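Local coordinates for protein glucosamine-6-phosphate deaminase (PDB 1J5X) that is an alpha/beta protein of the SIS-domain family from Thermotoga maritima, built on two parallel sheets flanked by helices, at residues K233-F241 with L318-S329. Numbering follows the deposited sequence.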
ATOM      1  N   LYS A 233       0.227   4.559   7.669  1.00 19.45           N
ATOM      2  CA  LYS A 233       1.015   3.813   8.667  1.00 21.37           C
ATOM      3  C   LYS A 233       1.551   4.761   9.725  1.00 20.89           C
ATOM      4  O   LYS A 233       1.545   4.417  10.919  1.00 23.65           O
ATOM      5  CB  LYS A 233       2.207   3.088   8.014  1.00 20.71           C
ATOM      6  CG  LYS A 233       1.907   2.163   6.833  1.00 22.19           C
ATOM      7  CD  LYS A 233       1.059   0.943   7.163  1.00 18.94           C
ATOM      8  CE  LYS A 233      -0.480   1.271   7.322  1.00 20.42           C
ATOM      9  NZ  LYS A 233      -1.348   0.058   7.011  1.00 21.84           N
ATOM     10  N   CYS A 234       2.033   5.923   9.326  1.00 20.73           N
ATOM     11  CA  CYS A 234       2.580   6.834  10.325  1.00 21.98           C
ATOM     12  C   CYS A 234       1.520   7.492  11.143  1.00 24.13           C
ATOM     13  O   CYS A 234       1.784   7.888  12.294  1.00 21.53           O
ATOM     14  CB  CYS A 234       3.448   7.878   9.708  1.00 20.18           C
ATOM     15  SG  CYS A 234       4.957   7.060   8.988  1.00 23.42           S
ATOM     16  N   ILE A 235       0.322   7.607  10.576  1.00 22.94           N
ATOM     17  CA  ILE A 235      -0.764   8.201  11.354  1.00 22.34           C
ATOM     18  C   ILE A 235      -1.166   7.209  12.403  1.00 23.12           C
ATOM     19  O   ILE A 235      -1.191   7.552  13.588  1.00 25.50           O
ATOM     20  CB  ILE A 235      -2.010   8.554  10.446  1.00 23.85           C
ATOM     21  CG1 ILE A 235      -1.687   9.790   9.604  1.00 25.11           C
ATOM     22  CG2 ILE A 235      -3.254   8.772  11.322  1.00 24.83           C
ATOM     23  CD1 ILE A 235      -2.613  10.016   8.309  1.00 25.10           C
ATOM     24  N   GLU A 236      -1.431   5.973  12.007  1.00 21.91           N
ATOM     25  CA  GLU A 236      -1.864   4.985  12.941  1.00 24.10           C
ATOM     26  C   GLU A 236      -0.806   4.570  13.966  1.00 28.90           C
ATOM     27  O   GLU A 236      -1.093   4.459  15.170  1.00 26.37           O
ATOM     28  CB  GLU A 236      -2.313   3.717  12.250  1.00 22.53           C
ATOM     29  CG  GLU A 236      -3.552   3.832  11.352  1.00 23.86           C
ATOM     30  CD  GLU A 236      -3.830   2.520  10.602  1.00 27.31           C
ATOM     31  OE1 GLU A 236      -2.863   1.903  10.092  1.00 33.19           O
ATOM     32  OE2 GLU A 236      -4.993   2.093  10.484  1.00 34.77           O
HETATM   33  N   MSE A 237       0.421   4.334  13.501  1.00 27.63           N
HETATM   34  CA  MSE A 237       1.435   3.822  14.436  1.00 25.56           C
HETATM   35  C   MSE A 237       1.998   4.808  15.412  1.00 27.48           C
HETATM   36  O   MSE A 237       2.212   4.477  16.597  1.00 27.46           O
HETATM   37  CB  MSE A 237       2.625   3.228  13.642  1.00 24.87           C
HETATM   38  CG  MSE A 237       2.285   1.964  12.966  1.00 17.40           C
HETATM   39 SE   MSE A 237       3.998   1.349  11.986  1.00 39.49          SE
HETATM   40  CE  MSE A 237       3.290  -0.039  10.963  1.00 25.99           C
ATOM     41  N   SER A 238       2.241   6.003  14.897  1.00 26.73           N
ATOM     42  CA  SER A 238       2.940   7.019  15.649  1.00 29.84           C
ATOM     43  C   SER A 238       2.206   8.290  15.994  1.00 27.71           C
ATOM     44  O   SER A 238       2.784   9.167  16.625  1.00 26.99           O
ATOM     45  CB  SER A 238       4.205   7.379  14.880  1.00 28.42           C
ATOM     46  OG  SER A 238       3.962   8.391  13.893  1.00 28.27           O
ATOM     47  N   LEU A 239       0.967   8.418  15.526  1.00 28.39           N
ATOM     48  CA  LEU A 239       0.192   9.625  15.734  1.00 25.56           C
ATOM     49  C   LEU A 239       0.816  10.899  15.196  1.00 28.38           C
ATOM     50  O   LEU A 239       0.710  11.961  15.795  1.00 28.59           O
ATOM     51  CB  LEU A 239      -0.125   9.772  17.252  1.00 26.55           C
ATOM     52  CG  LEU A 239      -0.819   8.536  17.821  1.00 25.74           C
ATOM     53  CD1 LEU A 239      -1.246   8.769  19.353  1.00 26.61           C
ATOM     54  CD2 LEU A 239      -2.085   8.265  17.041  1.00 29.09           C
ATOM     55  N   THR A 240       1.425  10.831  14.010  1.00 24.18           N
ATOM     56  CA  THR A 240       2.048  11.982  13.442  1.00 26.04           C
ATOM     57  C   THR A 240       1.199  12.371  12.259  1.00 25.74           C
ATOM     58  O   THR A 240       0.807  11.460  11.478  1.00 25.89           O
ATOM     59  CB  THR A 240       3.464  11.600  12.957  1.00 24.88           C
ATOM     60  OG1 THR A 240       4.191  11.063  14.079  1.00 26.81           O
ATOM     61  CG2 THR A 240       4.167  12.777  12.337  1.00 29.58           C
ATOM     62  N   PHE A 241       0.962  13.676  12.132  1.00 25.95           N
ATOM     63  CA  PHE A 241       0.189  14.223  11.033  1.00 25.81           C
ATOM     64  C   PHE A 241       1.015  13.855   9.786  1.00 25.55           C
ATOM     65  O   PHE A 241       2.194  14.220   9.686  1.00 20.85           O
ATOM     66  CB  PHE A 241       0.071  15.756  11.159  1.00 30.18           C
ATOM     67  N   LEU A 318       9.508   3.944   9.521  1.00 21.43           N
ATOM     68  CA  LEU A 318       9.463   5.302  10.029  1.00 25.05           C
ATOM     69  C   LEU A 318       8.372   5.351  11.103  1.00 25.74           C
ATOM     70  O   LEU A 318       8.598   5.867  12.212  1.00 23.78           O
ATOM     71  CB  LEU A 318       9.108   6.288   8.918  1.00 23.32           C
ATOM     72  CG  LEU A 318       8.917   7.741   9.394  1.00 24.21           C
ATOM     73  CD1 LEU A 318      10.250   8.354   9.984  1.00 23.90           C
ATOM     74  CD2 LEU A 318       8.510   8.557   8.196  1.00 22.89           C
ATOM     75  N   GLY A 319       7.218   4.762  10.800  1.00 24.42           N
ATOM     76  CA  GLY A 319       6.122   4.830  11.759  1.00 27.22           C
ATOM     77  C   GLY A 319       6.535   4.188  13.078  1.00 27.78           C
ATOM     78  O   GLY A 319       6.290   4.743  14.185  1.00 25.63           O
ATOM     79  N   TYR A 320       7.130   3.004  12.967  1.00 25.34           N
ATOM     80  CA  TYR A 320       7.545   2.263  14.160  1.00 26.50           C
ATOM     81  C   TYR A 320       8.574   3.057  14.975  1.00 29.26           C
ATOM     82  O   TYR A 320       8.401   3.319  16.178  1.00 28.38           O
ATOM     83  CB  TYR A 320       8.114   0.921  13.772  1.00 28.33           C
ATOM     84  CG  TYR A 320       8.481   0.113  15.001  1.00 31.07           C
ATOM     85  CD1 TYR A 320       9.725   0.261  15.612  1.00 30.18           C
ATOM     86  CD2 TYR A 320       7.544  -0.738  15.593  1.00 31.74           C
ATOM     87  CE1 TYR A 320      10.023  -0.430  16.791  1.00 32.39           C
ATOM     88  CE2 TYR A 320       7.829  -1.419  16.767  1.00 33.91           C
ATOM     89  CZ  TYR A 320       9.064  -1.260  17.362  1.00 34.74           C
ATOM     90  OH  TYR A 320       9.306  -1.934  18.568  1.00 38.52           O
ATOM     91  N   GLN A 321       9.635   3.467  14.319  1.00 28.71           N
ATOM     92  CA  GLN A 321      10.668   4.202  15.024  1.00 30.66           C
ATOM     93  C   GLN A 321      10.137   5.498  15.607  1.00 30.92           C
ATOM     94  O   GLN A 321      10.551   5.904  16.712  1.00 30.60           O
ATOM     95  CB  GLN A 321      11.873   4.469  14.084  1.00 28.74           C
ATOM     96  CG  GLN A 321      12.599   3.152  13.678  1.00 31.75           C
ATOM     97  CD  GLN A 321      13.951   3.397  12.987  1.00 31.68           C
ATOM     98  OE1 GLN A 321      14.465   4.611  13.114  1.00 29.04           O
ATOM     99  NE2 GLN A 321      14.504   2.498  12.329  1.00 33.35           N
ATOM    100  N   LYS A 322       9.225   6.166  14.891  1.00 26.89           N
ATOM    101  CA  LYS A 322       8.705   7.427  15.409  1.00 26.37           C
ATOM    102  C   LYS A 322       7.843   7.183  16.631  1.00 26.77           C
ATOM    103  O   LYS A 322       7.816   8.037  17.544  1.00 30.08           O
ATOM    104  CB  LYS A 322       7.861   8.198  14.370  1.00 25.87           C
ATOM    105  CG  LYS A 322       7.197   9.483  14.909  1.00 24.66           C
ATOM    106  CD  LYS A 322       8.180  10.638  15.153  1.00 27.55           C
ATOM    107  CE  LYS A 322       7.452  11.827  15.801  1.00 26.91           C
ATOM    108  NZ  LYS A 322       8.289  13.038  15.970  1.00 29.78           N
ATOM    109  N   ALA A 323       7.127   6.070  16.660  1.00 25.09           N
ATOM    110  CA  ALA A 323       6.291   5.810  17.817  1.00 28.63           C
ATOM    111  C   ALA A 323       7.191   5.605  19.054  1.00 30.87           C
ATOM    112  O   ALA A 323       6.907   6.115  20.146  1.00 31.82           O
ATOM    113  CB  ALA A 323       5.477   4.607  17.598  1.00 24.38           C
ATOM    114  N   ILE A 324       8.277   4.859  18.863  1.00 30.35           N
ATOM    115  CA  ILE A 324       9.202   4.569  19.967  1.00 31.64           C
ATOM    116  C   ILE A 324       9.733   5.882  20.479  1.00 33.23           C
ATOM    117  O   ILE A 324       9.804   6.105  21.693  1.00 34.85           O
ATOM    118  CB  ILE A 324      10.390   3.659  19.485  1.00 33.55           C
ATOM    119  CG1 ILE A 324       9.848   2.298  19.063  1.00 33.66           C
ATOM    120  CG2 ILE A 324      11.449   3.467  20.627  1.00 31.25           C
ATOM    121  CD1 ILE A 324       8.857   1.708  20.001  1.00 40.01           C
ATOM    122  N   SER A 325      10.081   6.738  19.530  1.00 30.48           N
ATOM    123  CA  SER A 325      10.583   8.073  19.766  1.00 34.20           C
ATOM    124  C   SER A 325       9.653   8.910  20.660  1.00 35.85           C
ATOM    125  O   SER A 325      10.113   9.661  21.535  1.00 33.88           O
ATOM    126  CB  SER A 325      10.741   8.751  18.422  1.00 35.75           C
ATOM    127  OG  SER A 325      11.306  10.034  18.534  1.00 42.08           O
ATOM    128  N   ARG A 326       8.351   8.787  20.422  1.00 36.36           N
ATOM    129  CA  ARG A 326       7.335   9.515  21.177  1.00 37.66           C
ATOM    130  C   ARG A 326       7.033   8.782  22.484  1.00 38.94           C
ATOM    131  O   ARG A 326       6.393   9.341  23.367  1.00 38.57           O
ATOM    132  CB  ARG A 326       6.024   9.615  20.380  1.00 39.83           C
ATOM    133  CG  ARG A 326       6.074  10.531  19.189  1.00 40.06           C
ATOM    134  CD  ARG A 326       4.645  11.015  18.868  1.00 44.46           C
ATOM    135  NE  ARG A 326       4.703  12.263  18.126  1.00 43.75           N
ATOM    136  CZ  ARG A 326       4.165  12.405  16.927  1.00 42.31           C
ATOM    137  NH1 ARG A 326       3.537  11.373  16.399  1.00 46.26           N
ATOM    138  NH2 ARG A 326       4.294  13.537  16.243  1.00 37.94           N
ATOM    139  N   GLY A 327       7.483   7.537  22.574  1.00 37.52           N
ATOM    140  CA  GLY A 327       7.242   6.735  23.747  1.00 37.47           C
ATOM    141  C   GLY A 327       5.830   6.181  23.714  1.00 40.38           C
ATOM    142  O   GLY A 327       5.158   6.079  24.748  1.00 39.66           O
ATOM    143  N   ILE A 328       5.328   5.836  22.532  1.00 38.05           N
ATOM    144  CA  ILE A 328       3.988   5.275  22.513  1.00 38.01           C
ATOM    145  C   ILE A 328       4.099   3.935  21.843  1.00 35.40           C
ATOM    146  O   ILE A 328       5.082   3.674  21.169  1.00 36.68           O
ATOM    147  CB  ILE A 328       2.983   6.142  21.749  1.00 40.70           C
ATOM    148  CG1 ILE A 328       3.149   5.925  20.251  1.00 40.81           C
ATOM    149  CG2 ILE A 328       3.178   7.634  22.111  1.00 41.01           C
ATOM    150  CD1 ILE A 328       2.007   6.509  19.467  1.00 43.28           C
ATOM    151  N   SER A 329       3.096   3.090  22.018  1.00 33.29           N
ATOM    152  CA  SER A 329       3.140   1.768  21.419  1.00 32.88           C
ATOM    153  C   SER A 329       2.491   1.731  20.055  1.00 34.72           C
ATOM    154  O   SER A 329       1.316   2.040  19.941  1.00 33.73           O
ATOM    155  CB  SER A 329       2.354   0.769  22.234  1.00 32.28           C
ATOM    156  OG  SER A 329       2.387  -0.504  21.627  1.00 34.23           O
TER
HETATM  157  O   HOH W   1       2.298  15.123  14.259  1.00 30.83           O
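Ser238 is a knob in a hole formed by Gly319, Lys322, Ala323 and Arg326, where helix 222-238 meets helix 313-326. The first helix is the crossover of a beta-alpha-beta unit, linking parallel strands 214-218 and 241-245 of the four-stranded sheet. The segment axes cross at -31° and approach to 8.1 Å, which small residues permit: Gly319, without a side chain, lets its CA lie 4.3 Å from Cys234 CA, the methyl of Ala323 fits against the carbonyl of Met237, and serine is slight enough for Ser238 CB to sit 3.4 Å from Gly319 O.

Van der Waals packing flanks the knob. Cys234 SG makes an apolar contact with Leu318 and also touches the backbone of Gly319; Phe215 of strand 214-218 touches both side chains. Met237, modelled as selenomethionine, is slim and extended, and its SE rests on the backbone, 3.7 Å from Tyr320 N. Gly327 ends its helix with positive phi, easily adopted without a CB, and this Schellman turn swings Ile328 back until CD1 reaches Met237 O and, 3.8 Å away, the apolar Leu239 CG.

The polar contacts form a hydrogen-bonded chain: Thr240 OG1 donates to Ser238 OG (2.7 Å), which, with chi1 at 86°, donates to a lone pair of Cys234 O (2.7 Å), so serine's hydroxyl is satisfied within its own segment. Arg326 runs straight out to NE and brings NH1 to Ser238 O and Thr240 OG1; both bonds are modelled implausibly short, so their geometry is doubtful. Its NH2 pairs with Asp213 and donates to a water that also accepts from Phe241 N. Lysine suits position 322 because its aliphatic part packs while NZ reaches His212 O, Leu209 O and the shared Asp213: Lys322 CG touches both hydroxyls, and CE sits squarely on one face of the Arg326 guanidinium, 3.4 Å from its plane.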